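Local coordinates for adenosylmethionine-8-amino-7-oxononanoate aminotransferase (Methanocaldococcus jannaschii, PDB 6ZHK), which probably transfers the amino group of S-adenosyl-L-methionine to 7-keto-8-aminopelargonic acid during biotin biosynthesis, as a pyridoxal-phosphate-dependent homodimeric enzyme, at residues A77-S88 / T338-A348; Y136-R145 / K259-L267. All coordinates share one frame; numbering follows the deposited sequence.

How the contacts relate
Along the chain the segments come in the order 77-88, 136-145, 259-267, 338-348, so both halves of contact 2 fall between those of contact 1. The centres are about 35 Å apart and the nearest atoms about 18 Å, and the two contacts share no helix or strand. Contact 1 pairs the end of helix 72-82 with the start of helix 343-358 and is part of the dimer interface. Contact 2 joins the end of helix 122-140 to the turn between helix 250-261 and strand 265-268, tying a helix to the sheet that leads toward the predicted cofactor-binding D268; it lies largely away from the other subunit, with V138 alone within its reach.

Contact 1 of 2, residues A77-S88 / T338-A348; sequences AIKNQADKICHS and TYTGNQLLCSA
L344 fills the apolar centre by splitting its two methyls: CD1 rests on C86 SG at 3.7 Å, while CD2 lies 3.8 Å from A82 CB and also touches I78 O. One turn further along, S347 CB packs against Q81 CB at 3.7 Å, A77 CB lies on the S347 carbonyl, and I78 CD1 reaches the A348 methyl. With A77, S347 and A348 among the residues that meet, the axes of 77-82 and 343-348, helices of this class-III aminotransferase at its dimer interface, approach to 8.4 Å and run roughly antiparallel, at 146°. N342 ends a type II turn that begins at Y339 and is the N-cap of the helix starting at Q343, OD1 accepting from L345 N. Q81, bent at chi2, sends NE2 almost straight to I85 O (2.9 Å), with its amide passing over Q343 CB. Q343 leaves its backbone with CG opposite the carbonyl carbon (chi1 -71°), then bends to lay its amide beside S88: OE1 takes the S88 N-H on an in-plane lone pair at 2.9 Å, and NE2 gives to S88 OG at 3.0 Å. A leucine here would probably leave the S88 amide and hydroxyl without these mates and let the 85-88 loop shift. C86 O receives weak bonds from Q343 N and L344 N. At the far edge Y339 points its CD1 edge over the centre of the H87 face, an edge-to-face pair with planes at 58° and centroids 4.8 Å apart; N342 CA lies at the imidazole edge. T338 OG1 bonds to NZ, and Y339 OH to the backbone O, of K301 of the second subunit, the lysine predicted to carry pyridoxal phosphate but unmodified here; N342 ND2 bonds to Y307 O there.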
loop_
_atom_site.group_PDB
_atom_site.type_symbol
_atom_site.label_atom_id
_atom_site.label_comp_id
_atom_site.label_asym_id
_atom_site.label_seq_id
_atom_site.Cartn_x
_atom_site.Cartn_y
_atom_site.Cartn_z
ATOM N N ALA A 77 17.316 -11.726 9.538
ATOM C CA ALA A 77 16.017 -12.356 9.295
ATOM C C ALA A 77 15.587 -12.193 7.844
ATOM O O ALA A 77 15.117 -13.142 7.205
ATOM C CB ALA A 77 14.980 -11.836 10.230
ATOM N N ILE A 78 15.780 -11.004 7.315
ATOM C CA ILE A 78 15.438 -10.745 5.906
ATOM C C ILE A 78 16.264 -11.635 4.988
ATOM O O ILE A 78 15.753 -12.238 4.034
ATOM C CB ILE A 78 15.556 -9.243 5.579
ATOM C CG1 ILE A 78 14.488 -8.452 6.338
ATOM C CG2 ILE A 78 15.487 -8.977 4.069
ATOM C CD1 ILE A 78 14.670 -6.901 6.282
ATOM N N LYS A 79 17.592 -11.656 5.211
ATOM C CA LYS A 79 18.489 -12.377 4.322
ATOM C C LYS A 79 18.207 -13.876 4.364
ATOM O O LYS A 79 18.180 -14.526 3.311
ATOM C CB LYS A 79 19.958 -12.093 4.673
ATOM C CG LYS A 79 20.413 -10.662 4.437
ATOM C CD LYS A 79 21.700 -10.406 5.235
ATOM C CE LYS A 79 22.749 -9.780 4.378
ATOM N NZ LYS A 79 24.100 -9.895 4.984
ATOM N N ASN A 80 18.059 -14.426 5.575
ATOM C CA ASN A 80 17.701 -15.835 5.738
ATOM C C ASN A 80 16.368 -16.190 5.073
ATOM O O ASN A 80 16.238 -17.290 4.512
ATOM C CB ASN A 80 17.679 -16.278 7.206
ATOM C CG ASN A 80 19.084 -16.299 7.802
ATOM O OD1 ASN A 80 20.071 -16.373 7.063
ATOM N ND2 ASN A 80 19.208 -16.170 9.112
ATOM N N GLN A 81 15.347 -15.319 5.181
ATOM C CA GLN A 81 14.086 -15.613 4.500
ATOM C C GLN A 81 14.267 -15.570 2.968
ATOM O O GLN A 81 13.680 -16.360 2.272
ATOM C CB GLN A 81 12.974 -14.640 4.900
ATOM C CG GLN A 81 11.637 -15.002 4.230
ATOM C CD GLN A 81 11.208 -16.399 4.644
ATOM O OE1 GLN A 81 11.296 -16.821 5.802
ATOM N NE2 GLN A 81 10.777 -17.179 3.691
ATOM N N ALA A 82 15.093 -14.655 2.474
ATOM C CA ALA A 82 15.230 -14.525 1.026
ATOM C C ALA A 82 15.878 -15.772 0.416
ATOM O O ALA A 82 15.629 -16.055 -0.750
ATOM C CB ALA A 82 15.949 -13.239 0.680
ATOM N N ASP A 83 16.689 -16.511 1.202
ATOM C CA ASP A 83 17.256 -17.799 0.775
ATOM C C ASP A 83 16.232 -18.936 0.771
ATOM O O ASP A 83 16.500 -19.981 0.200
ATOM C CB ASP A 83 18.368 -18.272 1.712
ATOM C CG ASP A 83 19.603 -17.409 1.625
ATOM O OD1 ASP A 83 19.881 -16.914 0.512
ATOM O OD2 ASP A 83 20.313 -17.303 2.666
ATOM N N LYS A 84 15.050 -18.762 1.377
ATOM C CA LYS A 84 13.994 -19.767 1.348
ATOM C C LYS A 84 12.993 -19.417 0.243
ATOM O O LYS A 84 12.787 -20.198 -0.675
ATOM C CB LYS A 84 13.311 -19.828 2.715
ATOM C CG LYS A 84 14.149 -20.576 3.761
ATOM C CD LYS A 84 13.597 -20.451 5.157
ATOM C CE LYS A 84 13.350 -21.807 5.765
ATOM N NZ LYS A 84 12.962 -21.680 7.187
ATOM N N ILE A 85 12.308 -18.276 0.405
ATOM C CA ILE A 85 11.397 -17.724 -0.589
ATOM C C ILE A 85 11.000 -16.305 -0.167
ATOM O O ILE A 85 10.687 -16.070 1.003
ATOM C CB ILE A 85 10.157 -18.624 -0.772
ATOM C CG1 ILE A 85 9.244 -18.083 -1.877
ATOM C CG2 ILE A 85 9.436 -18.834 0.566
ATOM C CD1 ILE A 85 8.021 -19.034 -2.141
ATOM N N CYS A 86 10.954 -15.399 -1.154
ATOM C CA CYS A 86 10.649 -14.002 -0.873
ATOM C C CYS A 86 9.135 -13.800 -0.811
ATOM O O CYS A 86 8.651 -13.037 -0.002
ATOM C CB CYS A 86 11.270 -13.115 -1.931
ATOM S SG CYS A 86 13.084 -13.126 -1.837
ATOM N N HIS A 87 8.400 -14.455 -1.705
ATOM C CA HIS A 87 6.973 -14.204 -1.715
ATOM C C HIS A 87 6.193 -15.383 -2.308
ATOM O O HIS A 87 6.349 -15.744 -3.469
ATOM C CB HIS A 87 6.622 -12.953 -2.518
ATOM C CG HIS A 87 5.150 -12.720 -2.452
ATOM N ND1 HIS A 87 4.498 -12.270 -1.286
ATOM C CD2 HIS A 87 4.205 -12.924 -3.381
ATOM C CE1 HIS A 87 3.180 -12.216 -1.516
ATOM N NE2 HIS A 87 2.983 -12.647 -2.798
ATOM N N SER A 88 5.228 -15.850 -1.546
ATOM C CA SER A 88 4.104 -16.577 -2.133
ATOM C C SER A 88 2.807 -16.071 -1.495
ATOM O O SER A 88 2.858 -15.559 -0.380
ATOM C CB SER A 88 4.282 -18.089 -1.974
ATOM O OG SER A 88 4.208 -18.395 -0.576
ATOM N N THR A 338 -1.798 -8.175 -3.966
ATOM C CA THR A 338 -0.814 -9.157 -4.351
ATOM C C THR A 338 0.058 -9.557 -3.158
ATOM O O THR A 338 0.274 -10.744 -2.935
ATOM C CB THR A 338 0.098 -8.550 -5.428
ATOM O OG1 THR A 338 -0.822 -8.080 -6.413
ATOM C CG2 THR A 338 1.035 -9.573 -6.024
ATOM N N TYR A 339 0.642 -8.577 -2.468
ATOM C CA TYR A 339 1.808 -8.925 -1.641
ATOM C C TYR A 339 1.330 -9.113 -0.203
ATOM O O TYR A 339 2.172 -9.202 0.707
ATOM C CB TYR A 339 2.886 -7.831 -1.791
ATOM C CG TYR A 339 3.682 -7.989 -3.078
ATOM C CD1 TYR A 339 4.620 -9.025 -3.198
ATOM C CD2 TYR A 339 3.458 -7.155 -4.174
ATOM C CE1 TYR A 339 5.292 -9.247 -4.408
ATOM C CE2 TYR A 339 4.183 -7.310 -5.337
ATOM C CZ TYR A 339 5.105 -8.346 -5.437
ATOM O OH TYR A 339 5.827 -8.499 -6.582
ATOM N N THR A 340 0.019 -9.349 -0.025
ATOM C CA THR A 340 -0.488 -9.550 1.367
ATOM C C THR A 340 0.308 -10.694 2.040
ATOM O O THR A 340 0.426 -11.810 1.504
ATOM C CB THR A 340 -1.971 -10.003 1.297
ATOM O OG1 THR A 340 -2.715 -8.911 0.715
ATOM C CG2 THR A 340 -2.573 -10.282 2.673
ATOM N N GLY A 341 0.776 -10.483 3.256
ATOM C CA GLY A 341 1.556 -11.486 3.994
ATOM C C GLY A 341 2.920 -11.868 3.395
ATOM O O GLY A 341 3.452 -12.962 3.672
ATOM N N ASN A 342 3.559 -10.996 2.604
ATOM C CA ASN A 342 4.827 -11.321 1.945
ATOM C C ASN A 342 5.883 -11.817 2.972
ATOM O O ASN A 342 6.020 -11.252 4.058
ATOM C CB ASN A 342 5.329 -10.035 1.254
ATOM C CG ASN A 342 6.774 -10.124 0.838
ATOM O OD1 ASN A 342 7.677 -9.928 1.617
ATOM N ND2 ASN A 342 6.986 -10.252 -0.459
ATOM N N GLN A 343 6.636 -12.875 2.659
ATOM C CA GLN A 343 7.554 -13.502 3.623
ATOM C C GLN A 343 8.684 -12.574 4.087
ATOM O O GLN A 343 9.007 -12.576 5.268
ATOM C CB GLN A 343 8.176 -14.819 3.112
ATOM C CG GLN A 343 7.159 -15.958 3.039
ATOM C CD GLN A 343 6.439 -16.070 1.710
ATOM O OE1 GLN A 343 5.918 -15.101 1.132
ATOM N NE2 GLN A 343 6.231 -17.302 1.322
ATOM N N LEU A 344 9.304 -11.818 3.167
ATOM C CA LEU A 344 10.318 -10.850 3.611
ATOM C C LEU A 344 9.751 -9.829 4.607
ATOM O O LEU A 344 10.369 -9.562 5.654
ATOM C CB LEU A 344 10.942 -10.164 2.404
ATOM C CG LEU A 344 11.627 -11.116 1.419
ATOM C CD1 LEU A 344 12.298 -10.290 0.330
ATOM C CD2 LEU A 344 12.660 -12.117 2.130
ATOM N N LEU A 345 8.535 -9.278 4.333
ATOM C CA LEU A 345 7.958 -8.293 5.237
ATOM C C LEU A 345 7.781 -8.964 6.586
ATOM O O LEU A 345 8.084 -8.364 7.610
ATOM C CB LEU A 345 6.574 -7.770 4.768
ATOM C CG LEU A 345 6.505 -7.351 3.296
ATOM C CD1 LEU A 345 5.168 -6.712 2.942
ATOM C CD2 LEU A 345 7.586 -6.330 2.977
ATOM N N CYS A 346 7.283 -10.216 6.584
ATOM C CA CYS A 346 6.900 -10.794 7.864
ATOM C C CYS A 346 8.155 -11.230 8.630
ATOM O O CYS A 346 8.199 -11.206 9.881
ATOM C CB CYS A 346 6.046 -12.037 7.605
ATOM S SG CYS A 346 4.368 -11.645 7.041
ATOM N N SER A 347 9.186 -11.598 7.890
ATOM C CA SER A 347 10.445 -11.976 8.552
ATOM C C SER A 347 11.018 -10.783 9.335
ATOM O O SER A 347 11.478 -10.998 10.469
ATOM C CB SER A 347 11.429 -12.516 7.549
ATOM O OG SER A 347 11.951 -11.446 6.756
ATOM N N ALA A 348 10.981 -9.543 8.772
ATOM C CA ALA A 348 11.476 -8.367 9.492
ATOM C C ALA A 348 10.672 -8.183 10.777
ATOM O O ALA A 348 11.244 -7.883 11.843
ATOM C CB ALA A 348 11.506 -7.109 8.672
#

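Contact 2 of 2, residues Y136-R145 / K259-L267; sequences YYVLRGDKGR and KENDVIFIL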
loop_
_atom_site.group_PDB
_atom_site.type_symbol
_atom_site.label_atom_id
_atom_site.label_comp_id
_atom_site.label_asym_id
_atom_site.label_seq_id
_atom_site.Cartn_x
_atom_site.Cartn_y
_atom_site.Cartn_z
ATOM N N TYR A 136 -19.376 -5.151 7.898
ATOM C CA TYR A 136 -19.909 -5.823 9.079
ATOM C C TYR A 136 -21.398 -5.486 9.249
ATOM O O TYR A 136 -22.240 -6.376 9.459
ATOM C CB TYR A 136 -19.152 -5.377 10.319
ATOM C CG TYR A 136 -19.752 -5.770 11.652
ATOM C CD1 TYR A 136 -19.616 -7.066 12.175
ATOM C CD2 TYR A 136 -20.458 -4.840 12.393
ATOM C CE1 TYR A 136 -20.119 -7.396 13.451
ATOM C CE2 TYR A 136 -20.976 -5.168 13.653
ATOM C CZ TYR A 136 -20.847 -6.451 14.148
ATOM O OH TYR A 136 -21.326 -6.737 15.415
ATOM N N TYR A 137 -21.729 -4.192 9.236
ATOM C CA TYR A 137 -23.099 -3.802 9.545
ATOM C C TYR A 137 -24.036 -4.196 8.411
ATOM O O TYR A 137 -25.167 -4.584 8.665
ATOM C CB TYR A 137 -23.226 -2.300 9.822
ATOM C CG TYR A 137 -22.621 -1.898 11.149
ATOM C CD1 TYR A 137 -23.224 -2.278 12.344
ATOM C CD2 TYR A 137 -21.423 -1.175 11.212
ATOM C CE1 TYR A 137 -22.697 -1.903 13.580
ATOM C CE2 TYR A 137 -20.904 -0.796 12.444
ATOM C CZ TYR A 137 -21.526 -1.155 13.622
ATOM O OH TYR A 137 -20.961 -0.781 14.815
ATOM N N VAL A 138 -23.566 -4.138 7.154
ATOM C CA VAL A 138 -24.440 -4.615 6.105
ATOM C C VAL A 138 -24.786 -6.086 6.349
ATOM O O VAL A 138 -25.946 -6.521 6.168
ATOM C CB VAL A 138 -23.724 -4.478 4.754
ATOM C CG1 VAL A 138 -24.457 -5.257 3.686
ATOM C CG2 VAL A 138 -23.538 -3.014 4.377
ATOM N N LEU A 139 -23.787 -6.894 6.693
ATOM C CA LEU A 139 -23.985 -8.323 6.816
ATOM C C LEU A 139 -24.847 -8.607 8.040
ATOM O O LEU A 139 -25.599 -9.554 8.035
ATOM C CB LEU A 139 -22.621 -9.035 6.972
ATOM C CG LEU A 139 -21.825 -9.150 5.662
ATOM C CD1 LEU A 139 -20.421 -9.656 5.941
ATOM C CD2 LEU A 139 -22.532 -10.088 4.692
ATOM N N ARG A 140 -24.695 -7.800 9.067
ATOM C CA ARG A 140 -25.436 -8.031 10.301
ATOM C C ARG A 140 -26.903 -7.595 10.143
ATOM O O ARG A 140 -27.735 -7.884 11.011
ATOM C CB ARG A 140 -24.839 -7.204 11.436
ATOM C CG ARG A 140 -25.261 -7.667 12.830
ATOM C CD ARG A 140 -24.557 -6.800 13.866
ATOM N NE ARG A 140 -25.047 -5.406 13.938
ATOM C CZ ARG A 140 -24.927 -4.625 14.990
ATOM N NH1 ARG A 140 -25.469 -3.433 14.977
ATOM N NH2 ARG A 140 -24.214 -5.009 16.034
ATOM N N GLY A 141 -27.245 -6.950 9.022
ATOM C CA GLY A 141 -28.643 -6.584 8.769
ATOM C C GLY A 141 -28.979 -5.148 9.132
ATOM O O GLY A 141 -30.125 -4.704 8.965
ATOM N N ASP A 142 -27.986 -4.364 9.557
ATOM C CA ASP A 142 -28.233 -2.941 9.789
ATOM C C ASP A 142 -28.338 -2.157 8.489
ATOM O O ASP A 142 -27.679 -2.510 7.520
ATOM C CB ASP A 142 -27.133 -2.300 10.627
ATOM C CG ASP A 142 -26.919 -2.989 11.956
ATOM O OD1 ASP A 142 -26.620 -4.184 11.957
ATOM O OD2 ASP A 142 -27.028 -2.296 12.978
ATOM N N LYS A 143 -29.176 -1.079 8.518
ATOM C CA LYS A 143 -29.493 -0.274 7.338
ATOM C C LYS A 143 -29.062 1.176 7.567
ATOM O O LYS A 143 -29.296 1.725 8.641
ATOM C CB LYS A 143 -30.999 -0.312 7.001
ATOM C CG LYS A 143 -31.595 -1.710 6.932
ATOM C CD LYS A 143 -30.914 -2.576 5.882
ATOM C CE LYS A 143 -31.401 -4.020 5.912
ATOM N NZ LYS A 143 -30.656 -4.963 5.028
ATOM N N GLY A 144 -28.405 1.763 6.564
ATOM C CA GLY A 144 -28.096 3.176 6.581
ATOM C C GLY A 144 -26.875 3.561 7.421
ATOM O O GLY A 144 -26.670 4.734 7.676
ATOM N N ARG A 145 -26.009 2.607 7.769
ATOM C CA ARG A 145 -24.794 3.001 8.492
ATOM C C ARG A 145 -23.649 3.282 7.513
ATOM O O ARG A 145 -22.805 2.398 7.280
ATOM C CB ARG A 145 -24.330 1.853 9.400
ATOM C CG ARG A 145 -25.354 1.404 10.428
ATOM C CD ARG A 145 -24.687 1.825 11.702
ATOM N NE ARG A 145 -25.231 0.963 12.692
ATOM C CZ ARG A 145 -24.846 0.901 13.944
ATOM N NH1 ARG A 145 -23.788 1.588 14.379
ATOM N NH2 ARG A 145 -25.488 0.040 14.703
ATOM N N LYS A 259 -19.114 1.486 22.844
ATOM C CA LYS A 259 -19.695 0.264 23.386
ATOM C C LYS A 259 -21.172 0.470 23.723
ATOM O O LYS A 259 -22.000 -0.375 23.342
ATOM C CB LYS A 259 -18.884 -0.214 24.602
ATOM C CG LYS A 259 -19.166 -1.635 25.092
ATOM C CD LYS A 259 -18.286 -2.045 26.280
ATOM C CE LYS A 259 -18.616 -3.413 26.862
ATOM N NZ LYS A 259 -18.419 -4.491 25.857
ATOM N N GLU A 260 -21.494 1.587 24.386
ATOM C CA GLU A 260 -22.850 1.814 24.877
ATOM C C GLU A 260 -23.804 2.112 23.729
ATOM O O GLU A 260 -25.007 1.907 23.892
ATOM C CB GLU A 260 -22.908 2.933 25.920
ATOM C CG GLU A 260 -22.364 2.438 27.243
ATOM C CD GLU A 260 -22.298 3.464 28.351
ATOM O OE1 GLU A 260 -22.535 4.659 28.057
ATOM O OE2 GLU A 260 -21.998 3.054 29.514
ATOM N N ASN A 261 -23.270 2.522 22.567
ATOM C CA ASN A 261 -24.125 2.943 21.467
ATOM C C ASN A 261 -23.970 2.049 20.246
ATOM O O ASN A 261 -24.470 2.415 19.178
ATOM C CB ASN A 261 -23.872 4.405 21.051
ATOM C CG ASN A 261 -24.267 5.440 22.088
ATOM O OD1 ASN A 261 -23.455 5.921 22.908
ATOM N ND2 ASN A 261 -25.511 5.861 22.026
ATOM N N ASP A 262 -23.337 0.875 20.393
ATOM C CA ASP A 262 -23.323 -0.117 19.340
ATOM C C ASP A 262 -22.633 0.435 18.105
ATOM O O ASP A 262 -23.125 0.211 17.006
ATOM C CB ASP A 262 -24.736 -0.613 18.973
ATOM C CG ASP A 262 -24.747 -1.809 18.022
ATOM O OD1 ASP A 262 -23.834 -2.687 18.110
ATOM O OD2 ASP A 262 -25.658 -1.830 17.153
ATOM N N VAL A 263 -21.515 1.154 18.296
ATOM C CA VAL A 263 -20.696 1.595 17.171
ATOM C C VAL A 263 -19.300 0.948 17.227
ATOM O O VAL A 263 -18.684 0.912 18.268
ATOM C CB VAL A 263 -20.586 3.129 17.120
ATOM C CG1 VAL A 263 -19.637 3.634 15.993
ATOM C CG2 VAL A 263 -21.962 3.805 17.088
ATOM N N ILE A 264 -18.753 0.495 16.086
ATOM C CA ILE A 264 -17.367 -0.006 15.993
ATOM C C ILE A 264 -16.377 1.138 16.261
ATOM O O ILE A 264 -16.513 2.260 15.738
ATOM C CB ILE A 264 -17.094 -0.653 14.610
ATOM C CG1 ILE A 264 -17.601 -2.098 14.581
ATOM C CG2 ILE A 264 -15.591 -0.639 14.301
ATOM C CD1 ILE A 264 -17.649 -2.661 13.151
ATOM N N PHE A 265 -15.351 0.824 17.088
ATOM C CA PHE A 265 -14.311 1.800 17.369
ATOM C C PHE A 265 -13.015 1.291 16.743
ATOM O O PHE A 265 -12.573 0.174 17.044
ATOM C CB PHE A 265 -14.123 1.999 18.889
ATOM C CG PHE A 265 -13.038 2.993 19.265
ATOM C CD1 PHE A 265 -12.808 4.135 18.496
ATOM C CD2 PHE A 265 -12.247 2.804 20.390
ATOM C CE1 PHE A 265 -11.819 5.050 18.838
ATOM C CE2 PHE A 265 -11.233 3.709 20.730
ATOM C CZ PHE A 265 -11.032 4.834 19.956
ATOM N N ILE A 266 -12.432 2.100 15.814
ATOM C CA ILE A 266 -11.194 1.756 15.161
ATOM C C ILE A 266 -10.096 2.598 15.763
ATOM O O ILE A 266 -10.230 3.807 15.780
ATOM C CB ILE A 266 -11.323 2.069 13.650
ATOM C CG1 ILE A 266 -12.524 1.304 13.069
ATOM C CG2 ILE A 266 -9.976 1.753 13.002
ATOM C CD1 ILE A 266 -12.623 1.516 11.505
ATOM N N LEU A 267 -9.014 1.974 16.237
ATOM C CA LEU A 267 -7.900 2.776 16.742
ATOM C C LEU A 267 -6.742 2.600 15.770
ATOM O O LEU A 267 -6.296 1.483 15.474
ATOM C CB LEU A 267 -7.505 2.328 18.145
ATOM C CG LEU A 267 -6.606 3.277 18.938
ATOM C CD1 LEU A 267 -7.397 4.528 19.298
ATOM C CD2 LEU A 267 -6.083 2.577 20.224
HETATM O O HOH W 1 -21.385 -2.441 16.813
#
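R140 grips D262 end-on, NH1 to OD2 at 2.7 Å and NH2 to OD1 at 3.1 Å, each oxygen meeting its nitrogen on the syn lone pair and the two planes only 21° apart. The same guanidinium holds D142 side-on through NE to OD1 and NH1 to OD2, both 2.8 Å, so NH1 serves two carboxylates. A bend at chi3 (71°) turns the group flat between the two acids. R145 crosses D262 at about a right angle, its guanidinium 82° from the carboxylate plane: NH1 donates to D262 O at 3.0 Å, while NH2 is in salt bridges with both D262 OD2 and D142 OD2, its hydrogen bonds to D262 OD2 and O being weak. With two arginines around them, the like charges of D142 and D262 are probably tolerated at close range. The network links two helix ends, since G141 closes helix 122-140 and D262 helix 250-261, each as a Schellman motif; the second leads into strand 265-268, a central strand of the mixed seven-stranded sheet of this class-III aminotransferase. Inside the charged layer the Y137 ring is sandwiched, Y136 CD2 over the centre of one face and R145 NE over the opposite face toward its rim. Y137 OH accepts weakly from I264 N at 2.8 Å, and a water 2.6 Å from Y137 OH donates to D262 OD1. Innermost, I264 CD1 meets Y136 CD2 at 3.6 Å and touches Y137 CE2 as well, while V263 CG2 flanks R145 NH1. I319 of helix 317-321 packs on both Y136 and I264, the OH of Y136 bonds to E318, and R145 NH1 has a second partner in V228 O of strand 228-234.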